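Long-range contacts in KLLA0E08119p (Kluyveromyces lactis, PDB 3VA7), which probably carboxylates urea to urea-1-carboxylate using ATP, hydrogencarbonate and biotin, as the urea carboxylase part of a longer enzyme that also hydrolyses this product: residues Ala104-Pro109 with Asn128-Val132; Ile151-Val157 with Arg289-Leu294; Gln871-Thr877 with Tyr911-Ile915; Thr877-Val881 with Glu893-Ile899. All coordinates share one frame; numbering follows the deposited sequence.

Contacts 1 and 2 belong to the biotin carboxylase region, contacts 3 and 4 to the carboxyltransferase region, with about 70 Å between the centres of contacts 1 and 3. Contact 1 is the most buried: parallel strands zipped by backbone bonds, with apolar groups on both faces. Contact 2 joins two helix ends and is only partly buried, apolar inside and closed by an arginine on backbone carbonyls. Contacts 3 and 4 share Thr877 and touch through Val872 and Ile880. Of these, 871-877 with 911-915 relies on side-chain polar groups and stacked rings near the surface, whereas 877-881 with 893-899 is backbone-paired where its hairpin opens.

Contact 1 (Ala104-Pro109 with Asn128-Val132); sequences AQAIIP and NIVFV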
# COMPACT_ATOMS: atom_id res chain seq x y z
N ALA A 104 26.10 -13.90 28.67
CA ALA A 104 24.87 -13.70 29.53
C ALA A 104 24.95 -14.54 30.79
O ALA A 104 25.16 -15.76 30.71
CB ALA A 104 23.59 -14.01 28.76
N GLN A 105 24.82 -13.95 31.96
CA GLN A 105 24.83 -14.82 33.14
C GLN A 105 23.57 -15.61 33.35
O GLN A 105 23.61 -16.66 34.03
CB GLN A 105 25.33 -14.16 34.40
CG GLN A 105 24.82 -12.82 34.64
CD GLN A 105 25.94 -11.83 34.79
OE1 GLN A 105 26.83 -11.74 33.91
NE2 GLN A 105 25.91 -11.08 35.91
N ALA A 106 22.46 -15.18 32.73
CA ALA A 106 21.12 -15.78 32.93
C ALA A 106 20.31 -15.79 31.65
O ALA A 106 20.53 -14.97 30.74
CB ALA A 106 20.37 -15.05 34.00
N ILE A 107 19.39 -16.74 31.58
CA ILE A 107 18.41 -16.81 30.50
C ILE A 107 17.00 -16.76 31.08
O ILE A 107 16.68 -17.49 32.03
CB ILE A 107 18.56 -18.07 29.66
CG1 ILE A 107 19.97 -18.16 29.08
CG2 ILE A 107 17.49 -18.12 28.58
CD1 ILE A 107 20.34 -19.57 28.62
N ILE A 108 16.19 -15.86 30.55
CA ILE A 108 14.83 -15.78 30.98
C ILE A 108 14.04 -16.17 29.75
O ILE A 108 14.28 -15.63 28.66
CB ILE A 108 14.47 -14.41 31.59
CG1 ILE A 108 12.99 -14.36 31.99
CG2 ILE A 108 14.79 -13.30 30.63
CD1 ILE A 108 12.61 -13.18 32.85
N PRO A 109 13.13 -17.15 29.91
CA PRO A 109 12.51 -17.86 28.80
C PRO A 109 11.18 -17.32 28.30
O PRO A 109 10.78 -17.66 27.18
CB PRO A 109 12.30 -19.25 29.37
CG PRO A 109 12.08 -19.01 30.82
CD PRO A 109 12.79 -17.76 31.22
N ASN A 128 26.47 -23.46 33.79
CA ASN A 128 26.73 -22.23 34.56
C ASN A 128 26.00 -20.95 33.99
O ASN A 128 26.48 -19.81 34.11
CB ASN A 128 28.24 -22.03 34.80
CG ASN A 128 28.57 -21.00 35.93
OD1 ASN A 128 27.94 -20.95 37.01
ND2 ASN A 128 29.60 -20.19 35.67
N ILE A 129 24.83 -21.16 33.38
CA ILE A 129 23.90 -20.10 33.06
C ILE A 129 22.64 -20.26 33.93
O ILE A 129 21.98 -21.29 33.91
CB ILE A 129 23.55 -20.12 31.57
CG1 ILE A 129 24.79 -19.92 30.71
CG2 ILE A 129 22.60 -19.02 31.23
CD1 ILE A 129 24.54 -20.38 29.24
N VAL A 130 22.30 -19.21 34.68
CA VAL A 130 21.11 -19.24 35.54
C VAL A 130 19.80 -19.08 34.75
O VAL A 130 19.50 -18.02 34.30
CB VAL A 130 21.19 -18.11 36.59
CG1 VAL A 130 19.93 -18.10 37.43
CG2 VAL A 130 22.43 -18.27 37.45
N PHE A 131 19.06 -20.17 34.55
CA PHE A 131 17.65 -20.22 34.05
C PHE A 131 16.69 -19.49 34.98
O PHE A 131 16.50 -19.93 36.11
CB PHE A 131 17.22 -21.68 34.06
CG PHE A 131 15.80 -21.91 33.64
CD1 PHE A 131 15.43 -21.84 32.30
CD2 PHE A 131 14.83 -22.27 34.59
CE1 PHE A 131 14.09 -22.09 31.89
CE2 PHE A 131 13.50 -22.55 34.20
CZ PHE A 131 13.13 -22.45 32.85
N VAL A 132 16.08 -18.39 34.52
CA VAL A 132 15.16 -17.64 35.38
C VAL A 132 13.84 -18.37 35.30
O VAL A 132 13.05 -18.11 34.43
CB VAL A 132 14.99 -16.19 34.90
CG1 VAL A 132 14.13 -15.42 35.85
CG2 VAL A 132 16.34 -15.56 34.81
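Ile107 and Ile129 meet through their branches: CD1 of Ile107 sits 3.5 Å from CG2 of Ile129, the two side chains lying at a slant to one another. Ile107 holds CG1 beside its backbone N (chi1 -58°), and this carries CD1 to the Ile129 methyl. Further along, on the face that Ile107 shares with Phe131, the ring of Pro109 comes at about a right angle to the Phe131 side chain, with Pro109 CG 3.8 Å from Phe131 CE1. The other face is built from Ala106, Val130, Ile108 and Val132. There Ile108 CB and Val132 CB are 3.8 Å apart, and Ala106 CB is packed 4.1 Å from Val130 CB.

The two strands, 106-108 and 130-131, are joined through helix 118-125 as a beta-alpha-beta unit of the five-stranded parallel sheet in the biotin carboxylase N-terminal domain; 130-131 is its edge strand within this chain. Helices 118-125 and 92-101 cover the Ile107 face, the first reaching Phe131 and the second Ile129. On its other side, strand 106-108 bonds to strand 33-36.

Between these two apolar faces the backbones are joined by three bonds. Val130 N donates to Gln105 O (2.9 Å), Ile107 N to Val130 O (3.0 Å), and Val132 N to Ile107 O (2.7 Å), the last almost straight at 176°. At the polar edge Asn128, with positive phi, closes the preceding helix in a Schellman motif and turns the chain into the strand. At the far end Val132 O accepts from a bound glycerol, and Pro109 O from Asn38 ND2.

Contact 2 (Ile151-Val157 with Arg289-Leu294); sequences IAERAKV and RLGSLL
Arg289 grips the end of the other helix, reaching two successive carbonyls of Ala155 and Lys156 with one guanidinium. Its NE donates to Ala155 O (2.6 Å), which lies in the plane of the guanidinium, and its NH2 donates to Lys156 O (2.6 Å), 16° out of that plane. A bend at chi3 (-64°) turns the flat group so that its edge faces both oxygens. Both carbonyls belong to the chain end where Lys156, with positive phi, closes helix 147-154 in a Schellman motif; Lys156 CB also lies alongside Arg289 NE.

One residue on, Leu290 receives Ala155: the alanine CB rests 3.8 Å from Leu290 CA, which brings the two chains close together. Leu290 CD1 goes on to Val157 CG2, 4.3 Å away. Leu293, a turn later, points toward Ile151 and Arg154, but the placement of the Leu293 and Ile151 methyls is doubtful. Leu294 completes the apolar side next to Ile151.

Helices 147-154 and 277-293 thus meet at their C-terminal ends in the ATP-binding region of the biotin carboxylase. Phe315 of strand 312-319 backs Ala152, Val157 and Leu290, while helix 136-143 packs on Ile151 and Leu294.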
# COMPACT_ATOMS: atom_id res chain seq x y z
N ILE A 151 1.37 -34.42 44.05
CA ILE A 151 1.89 -33.21 44.72
C ILE A 151 0.74 -32.38 45.24
O ILE A 151 0.73 -31.95 46.40
CB ILE A 151 2.73 -32.26 43.80
CG1 ILE A 151 3.41 -32.99 42.63
CG2 ILE A 151 3.74 -31.48 44.64
CD1 ILE A 151 4.94 -33.15 42.76
N ALA A 152 -0.24 -32.16 44.37
CA ALA A 152 -1.45 -31.43 44.73
C ALA A 152 -2.16 -32.05 45.95
O ALA A 152 -2.48 -31.36 46.91
CB ALA A 152 -2.39 -31.35 43.53
N GLU A 153 -2.36 -33.36 45.89
CA GLU A 153 -2.93 -34.14 46.99
C GLU A 153 -2.17 -33.92 48.30
O GLU A 153 -2.73 -33.39 49.28
CB GLU A 153 -2.97 -35.64 46.61
CG GLU A 153 -3.26 -36.60 47.78
CD GLU A 153 -4.33 -37.64 47.45
OE1 GLU A 153 -4.42 -38.64 48.20
OE2 GLU A 153 -5.08 -37.45 46.45
N ARG A 154 -0.89 -34.31 48.27
CA ARG A 154 0.06 -34.09 49.37
C ARG A 154 0.05 -32.65 49.86
O ARG A 154 0.24 -32.40 51.05
CB ARG A 154 1.48 -34.48 48.93
CG ARG A 154 1.75 -35.97 48.95
CD ARG A 154 2.90 -36.30 48.05
NE ARG A 154 4.09 -35.58 48.45
CZ ARG A 154 5.14 -35.34 47.66
NH1 ARG A 154 5.14 -35.76 46.40
NH2 ARG A 154 6.17 -34.65 48.13
N ALA A 155 -0.19 -31.70 48.94
CA ALA A 155 -0.29 -30.28 49.31
C ALA A 155 -1.63 -29.84 49.90
O ALA A 155 -1.77 -28.71 50.37
CB ALA A 155 0.09 -29.42 48.14
N LYS A 156 -2.60 -30.75 49.90
CA LYS A 156 -3.93 -30.53 50.49
C LYS A 156 -4.69 -29.52 49.65
O LYS A 156 -5.19 -28.52 50.15
CB LYS A 156 -3.86 -30.10 51.97
CG LYS A 156 -3.18 -31.06 52.96
CD LYS A 156 -2.93 -30.32 54.32
CE LYS A 156 -2.20 -31.17 55.36
NZ LYS A 156 -2.98 -32.39 55.68
N VAL A 157 -4.76 -29.83 48.36
CA VAL A 157 -5.37 -28.98 47.37
C VAL A 157 -6.58 -29.73 46.84
O VAL A 157 -6.44 -30.79 46.23
CB VAL A 157 -4.37 -28.65 46.20
CG1 VAL A 157 -5.05 -27.94 45.03
CG2 VAL A 157 -3.20 -27.85 46.70
N ARG A 289 0.93 -23.83 49.52
CA ARG A 289 1.38 -25.13 50.04
C ARG A 289 2.02 -25.90 48.93
O ARG A 289 3.07 -26.50 49.09
CB ARG A 289 0.25 -25.95 50.67
CG ARG A 289 -0.25 -25.38 51.99
CD ARG A 289 -1.18 -26.36 52.64
NE ARG A 289 -2.42 -26.65 51.89
CZ ARG A 289 -3.57 -25.99 52.06
NH1 ARG A 289 -3.64 -24.97 52.92
NH2 ARG A 289 -4.62 -26.33 51.34
N LEU A 290 1.38 -25.81 47.78
CA LEU A 290 1.87 -26.49 46.60
C LEU A 290 3.21 -25.93 46.23
O LEU A 290 4.13 -26.69 45.91
CB LEU A 290 0.90 -26.28 45.47
CG LEU A 290 1.04 -27.29 44.35
CD1 LEU A 290 -0.27 -27.28 43.55
CD2 LEU A 290 2.23 -26.93 43.46
N GLY A 291 3.34 -24.61 46.28
CA GLY A 291 4.57 -24.00 45.89
C GLY A 291 5.69 -24.26 46.88
O GLY A 291 6.85 -24.45 46.48
N SER A 292 5.34 -24.21 48.17
CA SER A 292 6.26 -24.54 49.27
C SER A 292 6.79 -25.99 49.21
O SER A 292 7.99 -26.23 49.24
CB SER A 292 5.61 -24.29 50.62
OG SER A 292 5.79 -22.95 50.95
N LEU A 293 5.87 -26.94 49.11
CA LEU A 293 6.19 -28.32 49.03
C LEU A 293 7.24 -28.54 47.93
O LEU A 293 8.24 -29.24 48.17
CB LEU A 293 4.94 -29.09 48.68
CG LEU A 293 5.17 -30.59 48.71
CD1 LEU A 293 4.86 -31.02 50.16
CD2 LEU A 293 4.32 -31.34 47.63
N LEU A 294 7.02 -27.96 46.74
CA LEU A 294 8.02 -28.14 45.67
C LEU A 294 9.38 -27.41 45.90
O LEU A 294 10.36 -27.67 45.18
CB LEU A 294 7.45 -27.68 44.34
CG LEU A 294 6.38 -28.52 43.62
CD1 LEU A 294 5.28 -27.67 43.08
CD2 LEU A 294 7.03 -29.30 42.48

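Contact 3 (Gln871-Thr877 with Tyr911-Ile915); sequences QVERHQT and YESEI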
# COMPACT_ATOMS: atom_id res chain seq x y z
N GLN A 871 5.28 33.99 -6.41
CA GLN A 871 4.47 35.13 -6.68
C GLN A 871 2.99 34.86 -6.54
O GLN A 871 2.22 35.79 -6.19
CB GLN A 871 4.72 35.61 -8.10
CG GLN A 871 5.93 36.49 -8.26
CD GLN A 871 5.99 37.59 -7.21
OE1 GLN A 871 7.08 38.02 -6.86
NE2 GLN A 871 4.83 38.03 -6.68
N VAL A 872 2.56 33.65 -6.85
CA VAL A 872 1.18 33.28 -6.63
C VAL A 872 0.92 33.16 -5.12
O VAL A 872 -0.16 33.50 -4.65
CB VAL A 872 0.81 32.01 -7.42
CG1 VAL A 872 -0.59 31.52 -7.12
CG2 VAL A 872 0.96 32.26 -8.92
N GLU A 873 1.89 32.70 -4.34
CA GLU A 873 1.62 32.56 -2.91
C GLU A 873 1.49 33.92 -2.24
O GLU A 873 0.70 34.11 -1.32
CB GLU A 873 2.66 31.71 -2.18
CG GLU A 873 2.59 30.18 -2.48
CD GLU A 873 3.82 29.44 -1.94
OE1 GLU A 873 4.92 29.47 -2.60
OE2 GLU A 873 3.72 28.82 -0.84
N ARG A 874 2.30 34.84 -2.71
CA ARG A 874 2.39 36.18 -2.23
C ARG A 874 1.08 36.94 -2.52
O ARG A 874 0.60 37.67 -1.67
CB ARG A 874 3.50 36.82 -3.00
CG ARG A 874 4.28 37.92 -2.28
CD ARG A 874 5.22 38.56 -3.30
NE ARG A 874 5.33 39.96 -3.02
CZ ARG A 874 5.03 40.95 -3.86
NH1 ARG A 874 4.63 40.75 -5.14
NH2 ARG A 874 5.19 42.18 -3.41
N HIS A 875 0.52 36.79 -3.71
CA HIS A 875 -0.76 37.42 -3.98
C HIS A 875 -1.89 36.62 -3.40
O HIS A 875 -3.02 37.06 -3.44
CB HIS A 875 -0.99 37.54 -5.47
CG HIS A 875 -0.09 38.53 -6.10
ND1 HIS A 875 -0.48 39.83 -6.37
CD2 HIS A 875 1.21 38.43 -6.48
CE1 HIS A 875 0.54 40.48 -6.90
NE2 HIS A 875 1.56 39.65 -7.00
N GLN A 876 -1.61 35.42 -2.91
CA GLN A 876 -2.64 34.60 -2.31
C GLN A 876 -3.81 34.45 -3.30
O GLN A 876 -4.95 34.38 -2.91
CB GLN A 876 -3.13 35.21 -0.98
CG GLN A 876 -2.07 35.50 0.08
CD GLN A 876 -2.62 36.34 1.30
OE1 GLN A 876 -3.19 37.47 1.15
NE2 GLN A 876 -2.45 35.78 2.50
N THR A 877 -3.52 34.36 -4.59
CA THR A 877 -4.56 34.36 -5.56
C THR A 877 -5.68 33.42 -5.25
O THR A 877 -5.42 32.27 -5.04
CB THR A 877 -4.04 33.91 -6.95
OG1 THR A 877 -2.83 34.60 -7.28
CG2 THR A 877 -5.15 34.15 -8.04
N TYR A 911 1.78 38.69 -12.85
CA TYR A 911 2.74 38.28 -11.81
C TYR A 911 4.09 37.96 -12.49
O TYR A 911 5.15 38.03 -11.84
CB TYR A 911 2.31 37.03 -11.06
CG TYR A 911 0.95 37.03 -10.40
CD1 TYR A 911 0.27 35.82 -10.23
CD2 TYR A 911 0.35 38.21 -9.92
CE1 TYR A 911 -0.92 35.77 -9.65
CE2 TYR A 911 -0.87 38.17 -9.33
CZ TYR A 911 -1.51 36.94 -9.20
OH TYR A 911 -2.77 36.85 -8.64
N GLU A 912 4.05 37.58 -13.78
CA GLU A 912 5.29 37.20 -14.44
C GLU A 912 6.29 38.33 -14.45
O GLU A 912 7.49 38.06 -14.36
CB GLU A 912 5.05 36.74 -15.87
CG GLU A 912 6.33 36.41 -16.65
CD GLU A 912 7.03 35.12 -16.22
OE1 GLU A 912 6.40 34.24 -15.66
OE2 GLU A 912 8.24 34.98 -16.46
N SER A 913 5.82 39.59 -14.54
CA SER A 913 6.73 40.75 -14.56
C SER A 913 7.21 41.12 -13.17
O SER A 913 8.07 42.00 -13.02
CB SER A 913 6.08 41.95 -15.23
OG SER A 913 5.00 42.46 -14.43
N GLU A 914 6.67 40.47 -12.13
CA GLU A 914 7.08 40.78 -10.79
C GLU A 914 8.22 39.91 -10.32
O GLU A 914 8.77 40.14 -9.25
CB GLU A 914 5.89 40.67 -9.83
CG GLU A 914 4.81 41.72 -10.08
CD GLU A 914 3.44 41.43 -9.43
OE1 GLU A 914 3.40 40.79 -8.33
OE2 GLU A 914 2.41 41.91 -10.05
N ILE A 915 8.56 38.89 -11.09
CA ILE A 915 9.63 37.98 -10.69
C ILE A 915 10.96 38.75 -10.79
O ILE A 915 11.30 39.24 -11.86
CB ILE A 915 9.61 36.71 -11.61
CG1 ILE A 915 8.37 35.84 -11.29
CG2 ILE A 915 10.96 35.93 -11.57
CD1 ILE A 915 7.90 34.91 -12.43
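In the carboxyltransferase region, helices 859-875 and 901-912, joined in the chain by the hairpin 880-894, pack on the same face of it, and here their C-terminal ends are clasped by Tyr911 and Glu914 against His875 and Thr877. The His875 and Tyr911 rings form a face-to-face stack, centroids 4.1 Å apart and planes at 25°, with Tyr911 CE2 over the middle of the imidazole. With CG beside the backbone N (chi1 -70°), His875 lays its ring on that of Tyr911, the two side chains running antiparallel.

Beyond the stack, the Tyr911 hydroxyl reaches Thr877 in the loop after the helix: OH and OG1 are hydrogen-bonded at 2.6 Å. The imidazole is fixed from its edge as well, for His875 NE2 donates within 8° of its ring plane to Glu914 OE1 (2.5 Å), on the syn lone pair of that oxygen. The same OE1 forms a salt bridge with Arg874 NH1 (3.4 Å), so one carboxylate oxygen serves two basic side chains. Glu914 lies in a type I turn that runs from Glu912 to Ile915, and its chain, extended beyond CG, carries the carboxylate to His875.

Nearby, Glu912 is tied to Arg864 of helix 859-875 and to Tyr852. On the apolar side Val872 CG2 sits 3.9 Å from Tyr911 CD1, and Gln871 CG lies 3.9 Å from Ile915 CG1.

Contact 4 (Thr877-Val881 with Glu893-Ile899); sequences TVGIV and EFDGSKI
Ile899 points CG1 directly opposite its backbone N (chi1 180°), which leaves CG2 between N and the carbonyl carbon and aimed at Gly879, whose CA it meets at 3.6 Å. Gly879 has positive phi, and its lack of a side chain makes room for that methyl. Lys898 CB lies 3.7 Å from the same Gly879 CA. At the other end, Val881 CG1 and Glu893 CG both lie anti to their backbone N, and Val881 CG1 comes 3.8 Å from Glu893 OE1. Val881 CG2 turns instead along the chain toward Phe894 and Asp895.

Between these groups the backbones are tied twice: Asp895 N donates to Gly879 O (2.9 Å), and Val881 N to Glu893 O (2.6 Å). Ile880 and Phe894 form the non-hydrogen-bonded antiparallel pair between the two bonds, both side chains on the face covered by Leu904 of helix 901-912.

Past the strand, Asp895 organises the turn. Its OD1 takes Ser897 N, making an Asx turn, and also Ser897 OG, both 3.1 Å away and from the same face of the carboxylate. Its O accepts from Lys898 N and Ile899 N. The nearest side-chain atom of Asp895 is about 7 Å from the bound sodium ion, and Ser897 touches Arg790 of that metal's site. These segments form the open end of the beta hairpin 880-894, at the edge of a five-stranded antiparallel sheet in the carboxyltransferase region.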
# COMPACT_ATOMS: atom_id res chain seq x y z
N THR A 877 -3.52 34.36 -4.59
CA THR A 877 -4.56 34.36 -5.56
C THR A 877 -5.68 33.42 -5.25
O THR A 877 -5.42 32.27 -5.04
CB THR A 877 -4.04 33.91 -6.95
OG1 THR A 877 -2.83 34.60 -7.28
CG2 THR A 877 -5.15 34.15 -8.04
N VAL A 878 -6.93 33.88 -5.27
CA VAL A 878 -8.09 32.98 -5.19
C VAL A 878 -8.29 32.15 -6.47
O VAL A 878 -8.12 32.63 -7.60
CB VAL A 878 -9.38 33.82 -4.82
CG1 VAL A 878 -10.72 33.05 -5.07
CG2 VAL A 878 -9.31 34.26 -3.38
N GLY A 879 -8.66 30.89 -6.29
CA GLY A 879 -9.00 30.06 -7.45
C GLY A 879 -7.98 29.04 -7.90
O GLY A 879 -8.33 28.07 -8.55
N ILE A 880 -6.72 29.25 -7.54
CA ILE A 880 -5.65 28.38 -7.94
C ILE A 880 -5.60 27.13 -7.08
O ILE A 880 -5.55 27.23 -5.86
CB ILE A 880 -4.33 29.15 -7.94
CG1 ILE A 880 -4.13 29.69 -9.37
CG2 ILE A 880 -3.19 28.23 -7.49
CD1 ILE A 880 -3.46 30.98 -9.47
N VAL A 881 -5.61 25.96 -7.73
CA VAL A 881 -5.70 24.70 -6.96
C VAL A 881 -4.33 24.07 -6.63
O VAL A 881 -4.09 23.64 -5.50
CB VAL A 881 -6.66 23.70 -7.63
CG1 VAL A 881 -6.55 22.29 -7.00
CG2 VAL A 881 -8.07 24.26 -7.55
N GLU A 893 -3.35 24.45 -11.98
CA GLU A 893 -4.71 23.93 -11.96
C GLU A 893 -5.58 24.94 -11.31
O GLU A 893 -5.22 25.50 -10.23
CB GLU A 893 -4.85 22.58 -11.24
CG GLU A 893 -6.23 21.93 -11.42
CD GLU A 893 -6.47 20.66 -10.56
OE1 GLU A 893 -5.53 20.12 -9.97
OE2 GLU A 893 -7.64 20.20 -10.45
N PHE A 894 -6.74 25.19 -11.93
CA PHE A 894 -7.69 26.11 -11.31
C PHE A 894 -9.09 25.57 -11.12
O PHE A 894 -9.52 24.56 -11.71
CB PHE A 894 -7.72 27.47 -12.03
CG PHE A 894 -8.07 27.38 -13.53
CD1 PHE A 894 -9.32 27.84 -14.01
CD2 PHE A 894 -7.13 26.89 -14.47
CE1 PHE A 894 -9.63 27.78 -15.38
CE2 PHE A 894 -7.42 26.81 -15.86
CZ PHE A 894 -8.68 27.25 -16.31
N ASP A 895 -9.80 26.30 -10.28
CA ASP A 895 -11.21 26.11 -10.02
C ASP A 895 -11.99 27.19 -10.78
O ASP A 895 -12.04 28.33 -10.35
CB ASP A 895 -11.43 26.26 -8.53
CG ASP A 895 -12.81 25.86 -8.11
OD1 ASP A 895 -13.71 25.82 -9.00
OD2 ASP A 895 -12.97 25.60 -6.90
N GLY A 896 -12.59 26.81 -11.89
CA GLY A 896 -13.36 27.69 -12.77
C GLY A 896 -14.57 28.38 -12.13
O GLY A 896 -15.03 29.42 -12.61
N SER A 897 -15.06 27.79 -11.05
CA SER A 897 -16.09 28.44 -10.29
C SER A 897 -15.51 29.60 -9.42
O SER A 897 -16.29 30.44 -8.93
CB SER A 897 -16.85 27.40 -9.45
OG SER A 897 -16.30 27.25 -8.16
N LYS A 898 -14.18 29.65 -9.27
CA LYS A 898 -13.53 30.75 -8.52
C LYS A 898 -12.76 31.78 -9.36
O LYS A 898 -12.68 32.97 -8.95
CB LYS A 898 -12.65 30.25 -7.38
CG LYS A 898 -13.31 29.23 -6.43
CD LYS A 898 -12.76 29.50 -5.04
CE LYS A 898 -12.63 28.26 -4.21
NZ LYS A 898 -13.93 27.63 -4.26
N ILE A 899 -12.28 31.37 -10.54
CA ILE A 899 -11.48 32.22 -11.42
C ILE A 899 -11.61 31.58 -12.77
O ILE A 899 -11.54 30.37 -12.82
CB ILE A 899 -9.98 32.24 -10.97
CG1 ILE A 899 -9.14 33.12 -11.89
CG2 ILE A 899 -9.41 30.81 -10.93
CD1 ILE A 899 -7.77 33.49 -11.33